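Local coordinates for protein linoleate 11-lipoxygenase (Gaeumannomyces graminis, PDB 5FX8) that oxidises linoleic and alpha-linolenic acids with molecular oxygen at a catalytic manganese centre, giving 11S- and 13R-hydroperoxy fatty acids, at residues A[374-384]-A[395-405]. Sequence-based numbering, arbitrary orientation.
Sequences LEKDLRSRGLI and FPFYEDAHRLI
L374 fits as a knob into the hole formed by F397, Y398, A401 and I405. Its CB already touches I405 CD1, and CG lies a little farther from the same methyl. CG, anti to the backbone N (chi1 -175°), carries both methyls into the hole: L374 CD1 reaches F397 CE2 at 3.8 Å, while L374 CD2 settles between I405 CD1 and the edge of the Y398 ring, near the ring plane, with A401 CB also in contact. One turn on, L378 also divides its methyls between two rings, CD1 lying 3.6 Å from Y398 CD1 and CD2 against F395 CZ. The two helical segments run nearly antiparallel, 160° between their directions, but their axes stay 11.9 Å apart, a spacing filled by leucine and aromatic side chains. Joined by a loop, the two helices pair within the largely helical lipoxygenase domain. Helix 374-380 ends in a Schellman motif, with G382 at positive phi, and the chain then brings L383 CB to within 3.7 Å of CE2 of F395, the residue at the N-cap position of helix 396-420. Beyond F397 lies helix 460-481, which carries the manganese ligand H478; the F397 side chain is about 10 Å from that of H478. The I384 side chain crosses that of Y398 at about a right angle, its CD1 3.5 Å from Y398 OH. That hydroxyl donates to E375 OE2 (2.8 Å), meeting it from above the carboxylate plane, 47° out of it. Y398 OH is also hydrogen-bonded to the backbone N of L235 in the neighbouring zonadhesin chain, which packs against I384 and H402 as well.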
loop_
_atom_site.group_PDB
_atom_site.type_symbol
_atom_site.label_atom_id
_atom_site.label_comp_id
_atom_site.label_asym_id
_atom_site.label_seq_id
_atom_site.Cartn_x
_atom_site.Cartn_y
_atom_site.Cartn_z
ATOM N N LEU A 374 3.854 -4.631 19.885
ATOM C CA LEU A 374 3.309 -5.923 19.471
ATOM C C LEU A 374 2.868 -6.787 20.647
ATOM O O LEU A 374 1.701 -7.167 20.756
ATOM C CB LEU A 374 4.335 -6.686 18.655
ATOM C CG LEU A 374 3.773 -7.988 18.093
ATOM C CD1 LEU A 374 2.860 -7.681 16.945
ATOM C CD2 LEU A 374 4.891 -8.890 17.678
ATOM N N GLU A 375 3.798 -7.144 21.518
ATOM C CA GLU A 375 3.453 -8.068 22.583
ATOM C C GLU A 375 2.591 -7.411 23.641
ATOM O O GLU A 375 1.743 -8.072 24.235
ATOM C CB GLU A 375 4.710 -8.656 23.195
ATOM C CG GLU A 375 5.442 -9.549 22.235
ATOM C CD GLU A 375 6.431 -10.457 22.909
ATOM O OE1 GLU A 375 6.780 -10.198 24.085
ATOM O OE2 GLU A 375 6.848 -11.445 22.260
ATOM N N LYS A 376 2.775 -6.125 23.889
ATOM C CA LYS A 376 1.909 -5.461 24.844
ATOM C C LYS A 376 0.455 -5.494 24.374
ATOM O O LYS A 376 -0.453 -5.803 25.155
ATOM C CB LYS A 376 2.423 -4.044 25.060
ATOM C CG LYS A 376 1.587 -3.214 25.967
ATOM C CD LYS A 376 1.434 -3.835 27.347
ATOM C CE LYS A 376 0.437 -3.053 28.223
ATOM N NZ LYS A 376 0.372 -3.561 29.632
ATOM N N ASP A 377 0.223 -5.232 23.086
ATOM C CA ASP A 377 -1.117 -5.316 22.528
ATOM C C ASP A 377 -1.671 -6.730 22.611
ATOM O O ASP A 377 -2.776 -6.950 23.119
ATOM C CB ASP A 377 -1.093 -4.839 21.090
ATOM C CG ASP A 377 -2.396 -5.055 20.393
ATOM O OD1 ASP A 377 -3.442 -4.695 20.967
ATOM O OD2 ASP A 377 -2.398 -5.586 19.271
ATOM N N LEU A 378 -0.923 -7.710 22.092
ATOM C CA LEU A 378 -1.463 -9.065 22.047
ATOM C C LEU A 378 -1.660 -9.625 23.439
ATOM O O LEU A 378 -2.574 -10.413 23.665
ATOM C CB LEU A 378 -0.552 -9.983 21.241
ATOM C CG LEU A 378 -0.364 -9.634 19.773
ATOM C CD1 LEU A 378 0.712 -10.484 19.112
ATOM C CD2 LEU A 378 -1.678 -9.744 19.033
ATOM N N ARG A 379 -0.814 -9.241 24.381
ATOM C CA ARG A 379 -0.987 -9.731 25.740
ATOM C C ARG A 379 -2.176 -9.074 26.395
ATOM O O ARG A 379 -2.908 -9.717 27.141
ATOM C CB ARG A 379 0.262 -9.492 26.579
ATOM C CG ARG A 379 1.360 -10.467 26.335
ATOM C CD ARG A 379 2.453 -10.295 27.353
ATOM N NE ARG A 379 3.627 -11.072 27.004
ATOM C CZ ARG A 379 3.786 -12.354 27.301
ATOM N NH1 ARG A 379 2.840 -12.987 27.958
ATOM N NH2 ARG A 379 4.889 -12.991 26.947
ATOM N N SER A 380 -2.384 -7.791 26.138
ATOM C CA SER A 380 -3.582 -7.163 26.659
ATOM C C SER A 380 -4.845 -7.817 26.100
ATOM O O SER A 380 -5.858 -7.870 26.790
ATOM C CB SER A 380 -3.568 -5.679 26.350
ATOM O OG SER A 380 -4.155 -5.493 25.082
ATOM N N ARG A 381 -4.817 -8.328 24.875
ATOM C CA ARG A 381 -5.943 -9.098 24.367
ATOM C C ARG A 381 -5.874 -10.586 24.680
ATOM O O ARG A 381 -6.737 -11.326 24.213
ATOM C CB ARG A 381 -6.075 -8.920 22.859
ATOM C CG ARG A 381 -6.464 -7.514 22.502
ATOM C CD ARG A 381 -6.659 -7.312 21.054
ATOM N NE ARG A 381 -5.415 -7.261 20.324
ATOM C CZ ARG A 381 -5.260 -7.800 19.136
ATOM N NH1 ARG A 381 -6.249 -8.433 18.572
ATOM N NH2 ARG A 381 -4.125 -7.700 18.514
ATOM N N GLY A 382 -4.891 -11.058 25.437
ATOM C CA GLY A 382 -4.874 -12.450 25.830
ATOM C C GLY A 382 -4.493 -13.455 24.762
ATOM O O GLY A 382 -4.900 -14.600 24.850
ATOM N N LEU A 383 -3.689 -13.074 23.777
ATOM C CA LEU A 383 -3.364 -13.951 22.662
ATOM C C LEU A 383 -1.953 -14.552 22.695
ATOM O O LEU A 383 -1.597 -15.263 21.758
ATOM C CB LEU A 383 -3.553 -13.193 21.350
ATOM C CG LEU A 383 -4.919 -12.538 21.149
ATOM C CD1 LEU A 383 -5.026 -11.930 19.815
ATOM C CD2 LEU A 383 -6.014 -13.529 21.277
ATOM N N ILE A 384 -1.143 -14.302 23.730
ATOM C CA ILE A 384 0.229 -14.805 23.808
ATOM C C ILE A 384 0.374 -15.722 25.013
ATOM O O ILE A 384 0.031 -15.333 26.131
ATOM C CB ILE A 384 1.248 -13.664 23.922
ATOM C CG1 ILE A 384 1.257 -12.821 22.658
ATOM C CG2 ILE A 384 2.627 -14.233 24.261
ATOM C CD1 ILE A 384 2.261 -11.743 22.669
ATOM N N PHE A 395 -0.602 -18.729 15.139
ATOM C CA PHE A 395 -0.874 -17.294 15.107
ATOM C C PHE A 395 0.048 -16.717 14.042
ATOM O O PHE A 395 1.114 -16.170 14.344
ATOM C CB PHE A 395 -0.652 -16.672 16.485
ATOM C CG PHE A 395 -1.234 -15.299 16.656
ATOM C CD1 PHE A 395 -1.682 -14.565 15.577
ATOM C CD2 PHE A 395 -1.298 -14.733 17.908
ATOM C CE1 PHE A 395 -2.177 -13.329 15.746
ATOM C CE2 PHE A 395 -1.807 -13.485 18.083
ATOM C CZ PHE A 395 -2.242 -12.779 17.012
ATOM N N PRO A 396 -0.317 -16.864 12.767
ATOM C CA PRO A 396 0.629 -16.516 11.699
ATOM C C PRO A 396 1.036 -15.060 11.700
ATOM O O PRO A 396 2.201 -14.756 11.424
ATOM C CB PRO A 396 -0.139 -16.903 10.433
ATOM C CG PRO A 396 -1.031 -17.916 10.857
ATOM C CD PRO A 396 -1.479 -17.579 12.231
ATOM N N PHE A 397 0.129 -14.152 12.036
ATOM C CA PHE A 397 0.536 -12.761 12.143
ATOM C C PHE A 397 1.602 -12.581 13.208
ATOM O O PHE A 397 2.583 -11.889 12.986
ATOM C CB PHE A 397 -0.663 -11.878 12.434
ATOM C CG PHE A 397 -0.302 -10.546 12.950
ATOM C CD1 PHE A 397 0.053 -9.530 12.091
ATOM C CD2 PHE A 397 -0.309 -10.298 14.295
ATOM C CE1 PHE A 397 0.376 -8.317 12.569
ATOM C CE2 PHE A 397 0.025 -9.081 14.767
ATOM C CZ PHE A 397 0.364 -8.092 13.904
ATOM N N TYR A 398 1.423 -13.190 14.371
ATOM C CA TYR A 398 2.401 -13.056 15.435
ATOM C C TYR A 398 3.749 -13.635 15.024
ATOM O O TYR A 398 4.793 -13.084 15.366
ATOM C CB TYR A 398 1.861 -13.734 16.687
ATOM C CG TYR A 398 2.709 -13.631 17.904
ATOM C CD1 TYR A 398 3.520 -12.535 18.117
ATOM C CD2 TYR A 398 2.703 -14.637 18.845
ATOM C CE1 TYR A 398 4.276 -12.445 19.214
ATOM C CE2 TYR A 398 3.465 -14.555 19.945
ATOM C CZ TYR A 398 4.249 -13.460 20.129
ATOM O OH TYR A 398 5.034 -13.365 21.238
ATOM N N GLU A 399 3.764 -14.733 14.279
ATOM C CA GLU A 399 5.042 -15.353 13.960
ATOM C C GLU A 399 5.791 -14.549 12.907
ATOM O O GLU A 399 6.979 -14.242 13.066
ATOM C CB GLU A 399 4.813 -16.798 13.505
ATOM C CG GLU A 399 4.186 -17.709 14.571
ATOM C CD GLU A 399 3.180 -18.746 14.020
ATOM O OE1 GLU A 399 3.158 -19.029 12.798
ATOM O OE2 GLU A 399 2.407 -19.305 14.832
ATOM N N ASP A 400 5.099 -14.186 11.829
ATOM C CA ASP A 400 5.699 -13.302 10.836
ATOM C C ASP A 400 6.108 -11.964 11.441
ATOM O O ASP A 400 7.203 -11.466 11.163
ATOM C CB ASP A 400 4.735 -13.119 9.670
ATOM C CG ASP A 400 4.756 -14.298 8.745
ATOM O OD1 ASP A 400 5.639 -15.131 8.967
ATOM O OD2 ASP A 400 3.941 -14.419 7.804
ATOM N N ALA A 401 5.254 -11.389 12.286
ATOM C CA ALA A 401 5.560 -10.136 12.966
ATOM C C ALA A 401 6.778 -10.271 13.868
ATOM O O ALA A 401 7.626 -9.378 13.926
ATOM C CB ALA A 401 4.356 -9.660 13.786
ATOM N N HIS A 402 6.862 -11.363 14.603
ATOM C CA HIS A 402 7.990 -11.570 15.482
ATOM C C HIS A 402 9.287 -11.641 14.695
ATOM O O HIS A 402 10.288 -11.040 15.093
ATOM C CB HIS A 402 7.772 -12.830 16.298
ATOM C CG HIS A 402 8.978 -13.241 17.066
ATOM N ND1 HIS A 402 9.314 -12.674 18.277
ATOM C CD2 HIS A 402 9.952 -14.136 16.778
ATOM C CE1 HIS A 402 10.440 -13.212 18.706
ATOM N NE2 HIS A 402 10.849 -14.097 17.814
ATOM N N ARG A 403 9.288 -12.331 13.555
ATOM C CA ARG A 403 10.511 -12.361 12.758
ATOM C C ARG A 403 10.883 -10.967 12.267
ATOM O O ARG A 403 12.003 -10.487 12.502
ATOM C CB ARG A 403 10.381 -13.328 11.589
ATOM C CG ARG A 403 10.161 -14.720 12.012
ATOM C CD ARG A 403 10.000 -15.634 10.816
ATOM N NE ARG A 403 9.379 -16.909 11.184
ATOM C CZ ARG A 403 10.035 -17.992 11.600
ATOM N NH1 ARG A 403 11.346 -17.986 11.714
ATOM N NH2 ARG A 403 9.368 -19.087 11.900
ATOM N N LEU A 404 9.952 -10.294 11.584
ATOM C CA LEU A 404 10.288 -9.008 10.981
ATOM C C LEU A 404 10.697 -7.988 12.039
ATOM O O LEU A 404 11.707 -7.290 11.891
ATOM C CB LEU A 404 9.119 -8.495 10.155
ATOM C CG LEU A 404 9.336 -7.127 9.500
ATOM C CD1 LEU A 404 10.504 -7.104 8.482
ATOM C CD2 LEU A 404 8.035 -6.652 8.877
ATOM N N ILE A 405 9.924 -7.892 13.122
ATOM C CA ILE A 405 10.270 -6.973 14.196
ATOM C C ILE A 405 11.629 -7.313 14.768
ATOM O O ILE A 405 12.382 -6.413 15.145
ATOM C CB ILE A 405 9.190 -6.971 15.278
ATOM C CG1 ILE A 405 7.933 -6.291 14.751
ATOM C CG2 ILE A 405 9.646 -6.233 16.474
ATOM C CD1 ILE A 405 6.741 -6.250 15.720
#